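Local coordinates for protein iron-containing superoxide dismutase B2 (Trypanosoma brucei, PDB 3ESF) that probably protects the parasite from radicals by dismuting superoxide to hydrogen peroxide and oxygen at an iron(III) centre, at residues Thr26-Lys31 / Glu164-Ile169; Leu158-Trp163 / Gln180-Val185; Gln72-Asn77 / Cys147-Ala152. The protein carries 1 engineered substitution. All coordinates share one frame; numbering follows the deposited sequence.

Contact 1. Residues Thr26-Lys31 / Glu164-Ile169. With FE (Fe (III) ion), chain E.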
loop_
_atom_site.group_PDB
_atom_site.type_symbol
_atom_site.label_atom_id
_atom_site.label_comp_id
_atom_site.label_asym_id
_atom_site.label_seq_id
_atom_site.Cartn_x
_atom_site.Cartn_y
_atom_site.Cartn_z
ATOM N N THR A 26 11.814 -6.051 -13.022
ATOM C CA THR A 26 11.893 -4.913 -13.978
ATOM C C THR A 26 10.977 -3.777 -13.579
ATOM O O THR A 26 11.443 -2.641 -13.453
ATOM C CB THR A 26 11.562 -5.327 -15.419
ATOM O OG1 THR A 26 12.544 -6.259 -15.864
ATOM C CG2 THR A 26 11.617 -4.137 -16.340
ATOM N N PHE A 27 9.684 -4.055 -13.391
ATOM C CA PHE A 27 8.771 -2.977 -12.961
ATOM C C PHE A 27 9.213 -2.394 -11.627
ATOM O O PHE A 27 9.215 -1.174 -11.452
ATOM C CB PHE A 27 7.285 -3.407 -12.958
ATOM C CG PHE A 27 6.638 -3.317 -14.314
ATOM C CD1 PHE A 27 6.037 -2.134 -14.734
ATOM C CD2 PHE A 27 6.685 -4.396 -15.195
ATOM C CE1 PHE A 27 5.452 -2.039 -16.003
ATOM C CE2 PHE A 27 6.107 -4.316 -16.452
ATOM C CZ PHE A 27 5.497 -3.133 -16.865
ATOM N N HIS A 28 9.609 -3.253 -10.695
ATOM C CA HIS A 28 9.895 -2.794 -9.344
ATOM C C HIS A 28 11.126 -1.850 -9.289
ATOM O O HIS A 28 11.096 -0.774 -8.645
ATOM C CB HIS A 28 10.067 -4.012 -8.430
ATOM C CG HIS A 28 9.968 -3.687 -6.982
ATOM N ND1 HIS A 28 10.156 -4.625 -5.999
ATOM C CD2 HIS A 28 9.720 -2.517 -6.347
ATOM C CE1 HIS A 28 10.028 -4.051 -4.818
ATOM N NE2 HIS A 28 9.760 -2.774 -5.004
ATOM N N TYR A 29 12.184 -2.265 -9.987
ATOM C CA TYR A 29 13.411 -1.485 -10.089
ATOM C C TYR A 29 13.248 -0.313 -11.058
ATOM O O TYR A 29 13.506 0.819 -10.665
ATOM C CB TYR A 29 14.625 -2.368 -10.478
ATOM C CG TYR A 29 15.969 -1.652 -10.457
ATOM C CD1 TYR A 29 16.790 -1.683 -9.310
ATOM C CD2 TYR A 29 16.436 -0.964 -11.587
ATOM C CE1 TYR A 29 18.020 -1.024 -9.286
ATOM C CE2 TYR A 29 17.638 -0.294 -11.572
ATOM C CZ TYR A 29 18.439 -0.326 -10.416
ATOM O OH TYR A 29 19.662 0.323 -10.418
ATOM N N ASP A 30 12.813 -0.577 -12.299
ATOM C CA ASP A 30 12.811 0.467 -13.352
ATOM C C ASP A 30 11.746 1.542 -13.133
ATOM O O ASP A 30 11.977 2.701 -13.447
ATOM C CB ASP A 30 12.643 -0.111 -14.761
ATOM C CG ASP A 30 13.908 -0.762 -15.302
ATOM O OD1 ASP A 30 14.992 -0.612 -14.693
ATOM O OD2 ASP A 30 13.819 -1.434 -16.353
ATOM N N LYS A 31 10.581 1.134 -12.633
ATOM C CA LYS A 31 9.466 2.057 -12.417
ATOM C C LYS A 31 9.443 2.604 -10.986
ATOM O O LYS A 31 9.637 3.803 -10.803
ATOM C CB LYS A 31 8.122 1.452 -12.867
ATOM C CG LYS A 31 8.128 0.859 -14.322
ATOM C CD LYS A 31 8.387 1.958 -15.364
ATOM C CE LYS A 31 7.821 1.643 -16.770
ATOM N NZ LYS A 31 8.091 0.266 -17.320
ATOM N N GLU A 164 2.461 -3.808 -2.121
ATOM C CA GLU A 164 1.845 -4.694 -3.067
ATOM C C GLU A 164 2.599 -4.786 -4.393
ATOM O O GLU A 164 2.599 -5.847 -5.000
ATOM C CB GLU A 164 0.366 -4.369 -3.278
ATOM C CG GLU A 164 -0.453 -4.845 -2.098
ATOM C CD GLU A 164 -1.898 -4.376 -2.079
ATOM O OE1 GLU A 164 -2.221 -3.311 -2.607
ATOM O OE2 GLU A 164 -2.742 -5.089 -1.517
ATOM N N HIS A 165 3.223 -3.675 -4.832
ATOM C CA HIS A 165 3.994 -3.685 -6.083
ATOM C C HIS A 165 5.225 -4.598 -6.068
ATOM O O HIS A 165 5.723 -4.969 -7.137
ATOM C CB HIS A 165 4.384 -2.265 -6.531
ATOM C CG HIS A 165 5.422 -1.609 -5.676
ATOM N ND1 HIS A 165 5.216 -0.391 -5.067
ATOM C CD2 HIS A 165 6.670 -1.994 -5.331
ATOM C CE1 HIS A 165 6.306 -0.039 -4.408
ATOM N NE2 HIS A 165 7.193 -1.013 -4.530
ATOM N N ALA A 166 5.714 -4.948 -4.872
ATOM C CA ALA A 166 6.830 -5.866 -4.731
ATOM C C ALA A 166 6.478 -7.273 -5.228
ATOM O O ALA A 166 7.362 -8.010 -5.692
ATOM C CB ALA A 166 7.320 -5.921 -3.309
ATOM N N TYR A 167 5.201 -7.640 -5.146
ATOM C CA TYR A 167 4.836 -9.042 -5.377
ATOM C C TYR A 167 3.630 -9.236 -6.277
ATOM O O TYR A 167 3.336 -10.377 -6.663
ATOM C CB TYR A 167 4.650 -9.773 -4.039
ATOM C CG TYR A 167 3.597 -9.173 -3.108
ATOM C CD1 TYR A 167 2.241 -9.505 -3.269
ATOM C CD2 TYR A 167 3.945 -8.284 -2.083
ATOM C CE1 TYR A 167 1.246 -8.966 -2.445
ATOM C CE2 TYR A 167 2.941 -7.740 -1.213
ATOM C CZ TYR A 167 1.590 -8.106 -1.438
ATOM O OH TYR A 167 0.566 -7.654 -0.655
ATOM N N TYR A 168 2.957 -8.136 -6.646
ATOM C CA TYR A 168 1.658 -8.262 -7.336
ATOM C C TYR A 168 1.715 -8.951 -8.709
ATOM O O TYR A 168 0.804 -9.707 -9.065
ATOM C CB TYR A 168 0.860 -6.943 -7.403
ATOM C CG TYR A 168 -0.596 -7.230 -7.096
ATOM C CD1 TYR A 168 -1.041 -7.333 -5.760
ATOM C CD2 TYR A 168 -1.508 -7.486 -8.126
ATOM C CE1 TYR A 168 -2.368 -7.648 -5.457
ATOM C CE2 TYR A 168 -2.835 -7.815 -7.840
ATOM C CZ TYR A 168 -3.253 -7.893 -6.503
ATOM O OH TYR A 168 -4.546 -8.253 -6.230
ATOM N N ILE A 169 2.793 -8.712 -9.452
ATOM C CA ILE A 169 2.972 -9.310 -10.791
ATOM C C ILE A 169 3.113 -10.837 -10.695
ATOM O O ILE A 169 2.464 -11.554 -11.456
ATOM C CB ILE A 169 4.155 -8.654 -11.584
ATOM C CG1 ILE A 169 3.795 -7.201 -11.955
ATOM C CG2 ILE A 169 4.515 -9.457 -12.831
ATOM C CD1 ILE A 169 4.935 -6.370 -12.536
HETATM FE FE FE E . 8.985 -1.417 -3.479
HETATM O O HOH W 1 10.054 -7.439 -5.813
HETATM O O HOH W 2 8.242 -0.346 -1.784
#
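His28 lays one face of its imidazole against backbone atoms His165 O and Ala166 N. Ala166 CA sits 4.0 Å from the centroid of the His28 ring, an off-centre CH-pi contact, and Ala166 CB reaches His28 CE1 at 3.6 Å. The two imidazoles cross obliquely, planes at 64°, with His28 NE2 at the edge of the His165 ring. Both point NE2 at the iron, at 2.2 Å from His28 NE2 and 2.1 Å from His165 NE2. His28 gets there with CG anti to its backbone N (chi1 -163°), reaching across from helix 22-45. Its other nitrogen also helps fix the ring rotation: water 1, in the ring plane, accepts from His28 ND1 and donates to Ala166 O. Farther from the metal, Ile169 CD1 packs on Phe27 CD2 at 3.7 Å, so apolar side chains join helices 22-45 and 168-171. His165 ND1 is held by Glu164 of the second subunit, linking this ligand to the dimer interface. With NE2 on the metal and ND1 donating to water 1, both ring nitrogens of His28 have a partner, and the hydrogen-bonded carboxylate across the interface would probably make His165 a more electron-rich ligand.

Contact 2. Residues Leu158-Trp163 / Gln180-Val185. Engineered in segment 158-163: Thr159 (natural residue Ala). With FE (Fe (III) ion), chain E.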
loop_
_atom_site.group_PDB
_atom_site.type_symbol
_atom_site.label_atom_id
_atom_site.label_comp_id
_atom_site.label_asym_id
_atom_site.label_seq_id
_atom_site.Cartn_x
_atom_site.Cartn_y
_atom_site.Cartn_z
ATOM N N LEU A 158 18.448 -7.040 7.476
ATOM C CA LEU A 158 17.719 -7.540 6.303
ATOM C C LEU A 158 16.394 -6.817 6.158
ATOM O O LEU A 158 15.830 -6.365 7.147
ATOM C CB LEU A 158 17.411 -9.043 6.433
ATOM C CG LEU A 158 18.416 -10.177 6.233
ATOM C CD1 LEU A 158 17.829 -11.450 6.764
ATOM C CD2 LEU A 158 18.862 -10.347 4.770
ATOM N N THR A 159 15.883 -6.727 4.934
ATOM C CA THR A 159 14.497 -6.269 4.745
ATOM C C THR A 159 13.761 -7.032 3.637
ATOM O O THR A 159 14.367 -7.479 2.653
ATOM C CB THR A 159 14.400 -4.703 4.529
ATOM O OG1 THR A 159 13.059 -4.240 4.795
ATOM C CG2 THR A 159 14.832 -4.307 3.131
ATOM N N CYS A 160 12.462 -7.197 3.840
ATOM C CA CYS A 160 11.548 -7.644 2.794
ATOM C C CYS A 160 10.470 -6.563 2.538
ATOM O O CYS A 160 9.715 -6.200 3.465
ATOM C CB CYS A 160 10.894 -8.970 3.217
ATOM S SG CYS A 160 9.673 -9.596 2.041
ATOM N N ASP A 161 10.423 -6.053 1.298
ATOM C CA ASP A 161 9.405 -5.098 0.836
ATOM C C ASP A 161 8.076 -5.810 0.803
ATOM O O ASP A 161 7.979 -6.871 0.184
ATOM C CB ASP A 161 9.758 -4.606 -0.610
ATOM C CG ASP A 161 8.964 -3.399 -1.053
ATOM O OD1 ASP A 161 8.136 -2.890 -0.282
ATOM O OD2 ASP A 161 9.204 -2.889 -2.195
ATOM N N VAL A 162 7.059 -5.256 1.473
ATOM C CA VAL A 162 5.687 -5.836 1.395
ATOM C C VAL A 162 4.630 -4.850 0.863
ATOM O O VAL A 162 3.423 -5.082 0.990
ATOM C CB VAL A 162 5.233 -6.518 2.708
ATOM C CG1 VAL A 162 6.183 -7.624 3.085
ATOM C CG2 VAL A 162 5.059 -5.485 3.873
ATOM N N TRP A 163 5.072 -3.733 0.273
ATOM C CA TRP A 163 4.198 -2.979 -0.629
ATOM C C TRP A 163 3.713 -3.962 -1.701
ATOM O O TRP A 163 4.498 -4.802 -2.173
ATOM C CB TRP A 163 4.976 -1.870 -1.353
ATOM C CG TRP A 163 5.310 -0.643 -0.535
ATOM C CD1 TRP A 163 6.024 -0.583 0.651
ATOM C CD2 TRP A 163 4.985 0.712 -0.878
ATOM N NE1 TRP A 163 6.127 0.738 1.061
ATOM C CE2 TRP A 163 5.499 1.545 0.146
ATOM C CE3 TRP A 163 4.308 1.300 -1.955
ATOM C CZ2 TRP A 163 5.353 2.956 0.122
ATOM C CZ3 TRP A 163 4.153 2.685 -1.978
ATOM C CH2 TRP A 163 4.697 3.503 -0.951
ATOM N N GLN A 180 7.185 -16.729 1.476
ATOM C CA GLN A 180 7.836 -18.042 1.375
ATOM C C GLN A 180 8.965 -18.022 0.324
ATOM O O GLN A 180 10.067 -18.520 0.563
ATOM C CB GLN A 180 6.785 -19.140 1.098
ATOM C CG GLN A 180 5.953 -19.568 2.353
ATOM C CD GLN A 180 6.790 -19.760 3.659
ATOM O OE1 GLN A 180 7.592 -20.688 3.769
ATOM N NE2 GLN A 180 6.595 -18.869 4.630
ATOM N N THR A 181 8.698 -17.398 -0.823
ATOM C CA THR A 181 9.749 -17.126 -1.805
ATOM C C THR A 181 10.904 -16.260 -1.248
ATOM O O THR A 181 12.066 -16.568 -1.502
ATOM C CB THR A 181 9.130 -16.539 -3.090
ATOM O OG1 THR A 181 8.404 -17.594 -3.739
ATOM C CG2 THR A 181 10.200 -15.944 -4.012
ATOM N N PHE A 182 10.588 -15.232 -0.451
ATOM C CA PHE A 182 11.635 -14.441 0.221
ATOM C C PHE A 182 12.598 -15.311 1.044
ATOM O O PHE A 182 13.816 -15.106 1.024
ATOM C CB PHE A 182 11.046 -13.309 1.097
ATOM C CG PHE A 182 12.111 -12.466 1.775
ATOM C CD1 PHE A 182 12.782 -11.472 1.059
ATOM C CD2 PHE A 182 12.454 -12.695 3.124
ATOM C CE1 PHE A 182 13.794 -10.716 1.656
ATOM C CE2 PHE A 182 13.453 -11.954 3.735
ATOM C CZ PHE A 182 14.139 -10.968 3.007
ATOM N N TRP A 183 12.049 -16.288 1.756
ATOM C CA TRP A 183 12.886 -17.260 2.502
ATOM C C TRP A 183 13.793 -18.129 1.629
ATOM O O TRP A 183 14.813 -18.665 2.101
ATOM C CB TRP A 183 12.000 -18.133 3.366
ATOM C CG TRP A 183 11.382 -17.400 4.514
ATOM C CD1 TRP A 183 10.053 -17.296 4.791
ATOM C CD2 TRP A 183 12.071 -16.684 5.545
ATOM N NE1 TRP A 183 9.862 -16.552 5.931
ATOM C CE2 TRP A 183 11.085 -16.155 6.413
ATOM C CE3 TRP A 183 13.430 -16.433 5.820
ATOM C CZ2 TRP A 183 11.408 -15.398 7.558
ATOM C CZ3 TRP A 183 13.755 -15.667 6.950
ATOM C CH2 TRP A 183 12.733 -15.157 7.809
ATOM N N ASN A 184 13.434 -18.268 0.353
ATOM C CA ASN A 184 14.287 -19.019 -0.587
ATOM C C ASN A 184 15.381 -18.174 -1.220
ATOM O O ASN A 184 16.267 -18.713 -1.856
ATOM C CB ASN A 184 13.445 -19.699 -1.683
ATOM C CG ASN A 184 12.629 -20.873 -1.157
ATOM O OD1 ASN A 184 13.089 -21.646 -0.292
ATOM N ND2 ASN A 184 11.420 -21.031 -1.690
ATOM N N VAL A 185 15.305 -16.850 -1.069
ATOM C CA VAL A 185 16.295 -15.939 -1.691
ATOM C C VAL A 185 17.036 -15.098 -0.647
ATOM O O VAL A 185 17.996 -14.402 -0.974
ATOM C CB VAL A 185 15.677 -15.004 -2.790
ATOM C CG1 VAL A 185 15.153 -15.839 -3.970
ATOM C CG2 VAL A 185 14.565 -14.079 -2.209
HETATM FE FE FE E . 8.985 -1.417 -3.479
HETATM O O HOH W 2 8.242 -0.346 -1.784
#
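Cys160 meets the Phe182 ring through both its side-chain atoms. The CH-pi contact is nearly vertical: Cys160 CB stands 3.6 Å from the centroid of the Phe182 ring, 7° off the normal. The sulfur shares that face, Cys160 SG lying 4.1 Å from the same centroid and displaced toward CG and CD1. Phe182 extends CG anti to its backbone N (chi1 -179°), which carries the ring from helix 175-185 to the strand. A backbone contact adds to these: Thr159 O approaches Phe182 CE1 at 3.4 Å, obliquely to the ring.

Strand 154-161 is an outer strand of the three-stranded antiparallel sheet of the C-terminal domain in iron/manganese superoxide dismutases, and here helix 175-185 packs against it. Phe113 of helix 106-119 also touches Cys160. Thr159, an engineered residue that replaces alanine, has its CB pointing away from segment 180-185, and its hydroxyl bonds to Ala126 O.

Metal and polar bonds gather at the strand's end. Asp161 OD2 binds the iron at 2.0 Å. Asp161 OD1 accepts from Trp163 N at 3.2 Å, closing an Asx turn in which the N-H comes from above the carboxylate plane. Water 2, itself an iron ligand, gives Asp161 OD1 a weak second bond and lies over one face of the Trp163 indole.

Contact 3. Residues Gln72-Asn77 / Cys147-Ala152. With FE (Fe (III) ion), chain E.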
loop_
_atom_site.group_PDB
_atom_site.type_symbol
_atom_site.label_atom_id
_atom_site.label_comp_id
_atom_site.label_asym_id
_atom_site.label_seq_id
_atom_site.Cartn_x
_atom_site.Cartn_y
_atom_site.Cartn_z
ATOM N N GLN A 72 12.683 5.537 0.706
ATOM C CA GLN A 72 12.388 4.480 -0.263
ATOM C C GLN A 72 13.588 4.088 -1.110
ATOM O O GLN A 72 13.736 2.925 -1.452
ATOM C CB GLN A 72 11.225 4.861 -1.166
ATOM C CG GLN A 72 9.885 4.872 -0.453
ATOM C CD GLN A 72 9.407 3.495 -0.069
ATOM O OE1 GLN A 72 9.729 2.997 1.000
ATOM N NE2 GLN A 72 8.623 2.872 -0.942
ATOM N N ILE A 73 14.435 5.056 -1.464
ATOM C CA ILE A 73 15.676 4.742 -2.164
ATOM C C ILE A 73 16.590 3.792 -1.353
ATOM O O ILE A 73 17.062 2.771 -1.862
ATOM C CB ILE A 73 16.410 6.036 -2.637
ATOM C CG1 ILE A 73 15.554 6.740 -3.716
ATOM C CG2 ILE A 73 17.841 5.720 -3.177
ATOM C CD1 ILE A 73 15.891 8.208 -3.918
ATOM N N PHE A 74 16.842 4.149 -0.108
ATOM C CA PHE A 74 17.667 3.320 0.769
ATOM C C PHE A 74 17.011 1.957 1.029
ATOM O O PHE A 74 17.693 0.931 0.964
ATOM C CB PHE A 74 17.930 4.072 2.066
ATOM C CG PHE A 74 18.602 3.272 3.097
ATOM C CD1 PHE A 74 19.971 3.444 3.336
ATOM C CD2 PHE A 74 17.895 2.324 3.837
ATOM C CE1 PHE A 74 20.620 2.684 4.312
ATOM C CE2 PHE A 74 18.546 1.547 4.799
ATOM C CZ PHE A 74 19.902 1.736 5.052
ATOM N N ASN A 75 15.696 1.951 1.298
ATOM C CA ASN A 75 14.960 0.720 1.605
ATOM C C ASN A 75 15.048 -0.266 0.441
ATOM O O ASN A 75 15.250 -1.435 0.660
ATOM C CB ASN A 75 13.481 0.992 1.933
ATOM C CG ASN A 75 13.285 1.701 3.258
ATOM O OD1 ASN A 75 14.202 1.815 4.083
ATOM N ND2 ASN A 75 12.086 2.183 3.474
ATOM N N HIS A 76 14.860 0.214 -0.789
ATOM C CA HIS A 76 14.943 -0.648 -1.975
ATOM C C HIS A 76 16.340 -1.144 -2.250
ATOM O O HIS A 76 16.526 -2.279 -2.658
ATOM C CB HIS A 76 14.392 0.074 -3.203
ATOM C CG HIS A 76 12.903 0.159 -3.206
ATOM N ND1 HIS A 76 12.213 1.102 -2.476
ATOM C CD2 HIS A 76 11.973 -0.642 -3.772
ATOM C CE1 HIS A 76 10.918 0.891 -2.615
ATOM N NE2 HIS A 76 10.746 -0.176 -3.376
ATOM N N ASN A 77 17.335 -0.273 -2.072
ATOM C CA ASN A 77 18.733 -0.692 -2.187
ATOM C C ASN A 77 18.998 -1.862 -1.233
ATOM O O ASN A 77 19.577 -2.894 -1.618
ATOM C CB ASN A 77 19.706 0.461 -1.862
ATOM C CG ASN A 77 19.768 1.533 -2.966
ATOM O OD1 ASN A 77 19.309 1.324 -4.088
ATOM N ND2 ASN A 77 20.395 2.666 -2.648
ATOM N N CYS A 147 11.849 4.068 7.900
ATOM C CA CYS A 147 13.184 3.504 7.792
ATOM C C CYS A 147 13.803 3.441 9.194
ATOM O O CYS A 147 13.782 4.447 9.925
ATOM C CB CYS A 147 14.052 4.357 6.840
ATOM S SG CYS A 147 15.726 3.736 6.532
ATOM N N PRO A 148 14.385 2.278 9.567
ATOM C CA PRO A 148 14.977 2.126 10.920
ATOM C C PRO A 148 16.104 3.134 11.236
ATOM O O PRO A 148 16.430 3.323 12.405
ATOM C CB PRO A 148 15.488 0.673 10.937
ATOM C CG PRO A 148 15.630 0.300 9.502
ATOM C CD PRO A 148 14.540 1.052 8.767
ATOM N N LEU A 149 16.680 3.755 10.201
ATOM C CA LEU A 149 17.727 4.788 10.384
ATOM C C LEU A 149 17.263 6.036 11.142
ATOM O O LEU A 149 18.095 6.764 11.674
ATOM C CB LEU A 149 18.370 5.221 9.052
ATOM C CG LEU A 149 19.059 4.215 8.141
ATOM C CD1 LEU A 149 19.825 4.982 7.049
ATOM C CD2 LEU A 149 19.947 3.272 8.930
ATOM N N THR A 150 15.955 6.259 11.211
ATOM C CA THR A 150 15.397 7.403 11.980
ATOM C C THR A 150 15.366 7.117 13.494
ATOM O O THR A 150 15.099 8.011 14.297
ATOM C CB THR A 150 13.975 7.803 11.497
ATOM O OG1 THR A 150 13.068 6.715 11.695
ATOM C CG2 THR A 150 13.994 8.217 9.993
ATOM N N GLU A 151 15.586 5.851 13.858
ATOM C CA GLU A 151 15.689 5.430 15.264
ATOM C C GLU A 151 17.185 5.418 15.585
ATOM O O GLU A 151 17.968 4.817 14.839
ATOM C CB GLU A 151 15.089 4.038 15.466
ATOM C CG GLU A 151 13.755 3.744 14.729
ATOM C CD GLU A 151 12.515 4.288 15.443
ATOM O OE1 GLU A 151 12.635 4.710 16.628
ATOM O OE2 GLU A 151 11.421 4.297 14.807
ATOM N N ALA A 152 17.588 6.043 16.684
ATOM C CA ALA A 152 19.031 6.217 16.997
ATOM C C ALA A 152 19.905 4.947 16.977
ATOM O O ALA A 152 21.079 4.963 16.530
ATOM C CB ALA A 152 19.202 6.963 18.347
HETATM FE FE FE E . 8.985 -1.417 -3.479
HETATM O O HOH W 2 8.242 -0.346 -1.784
#
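Phe74 and Leu149 reach for each other from opposite directions, and the branch that arrives is Leu149 CD1. It lies over one face of the phenyl ring, 3.9 Å from the Phe74 centroid and 21° off the normal, shifted toward the rim where Leu149 CD1 comes within 3.7 Å of Phe74 CE1. Phe74 swings out from the helix with CG anti to its backbone N (chi1 172°), and this extension lets the ring meet the loop. Cys147 SG comes to the same side of the ring but across from CE1, 3.7 Å from Phe74 CD2 and oblique to the ring, a sulfur-aromatic contact in which the sulfur is well off the ring axis. The same sulfur is 3.5 Å from Asn75 OD1, and that amide oxygen also lies at the edge of the Phe74 ring, in its plane. The amide nitrogen is held: Asn75 ND2 bonds to Gly146 O, just before segment 147-152.

The contact joins helix 64-81 of the alpha-hairpin domain to the loop between strands 137-143 and 154-161 of the C-terminal domain, across the two-domain architecture of the iron/manganese superoxide dismutases. Glu56 and Ile59 of helix 55-61 touch both Phe74 and Leu149, extending the packing to a second helix.

Two residues after Phe74 in the same helix, His76 binds the iron through NE2 at 2.2 Å. Its ring is fixed by the helix itself: His76 ND1 donates to Gln72 O at 2.6 Å, with the acceptor almost in the imidazole plane. His76 N bonds to the same oxygen from the opposite face of its carbonyl plane. Water 2, bound to the iron, accepts a weak bond from Gln72 NE2, which is also hydrogen-bonded to Tyr36 OH.

The three contacts share one iron: contact 1 supplies His28 and His165, contact 2 Asp161 and contact 3 His76, with water 2 completing the five ligands. Their centres lie about 13 Å (contacts 1 and 2), 19 Å (1 and 3) and 16 Å (2 and 3) apart. Along the chain, contact 3 is nested within the loop closed by contact 1, contact 2 follows contact 3 in series, and contacts 1 and 2 interleave. Contacts 1 and 3 bridge the alpha-hairpin and C-terminal domains through helices 22-45 and 64-81; contact 2 stays within the C-terminal domain, between sheet and helix. The metal site therefore lies where the two domains meet, drawing ligands from both.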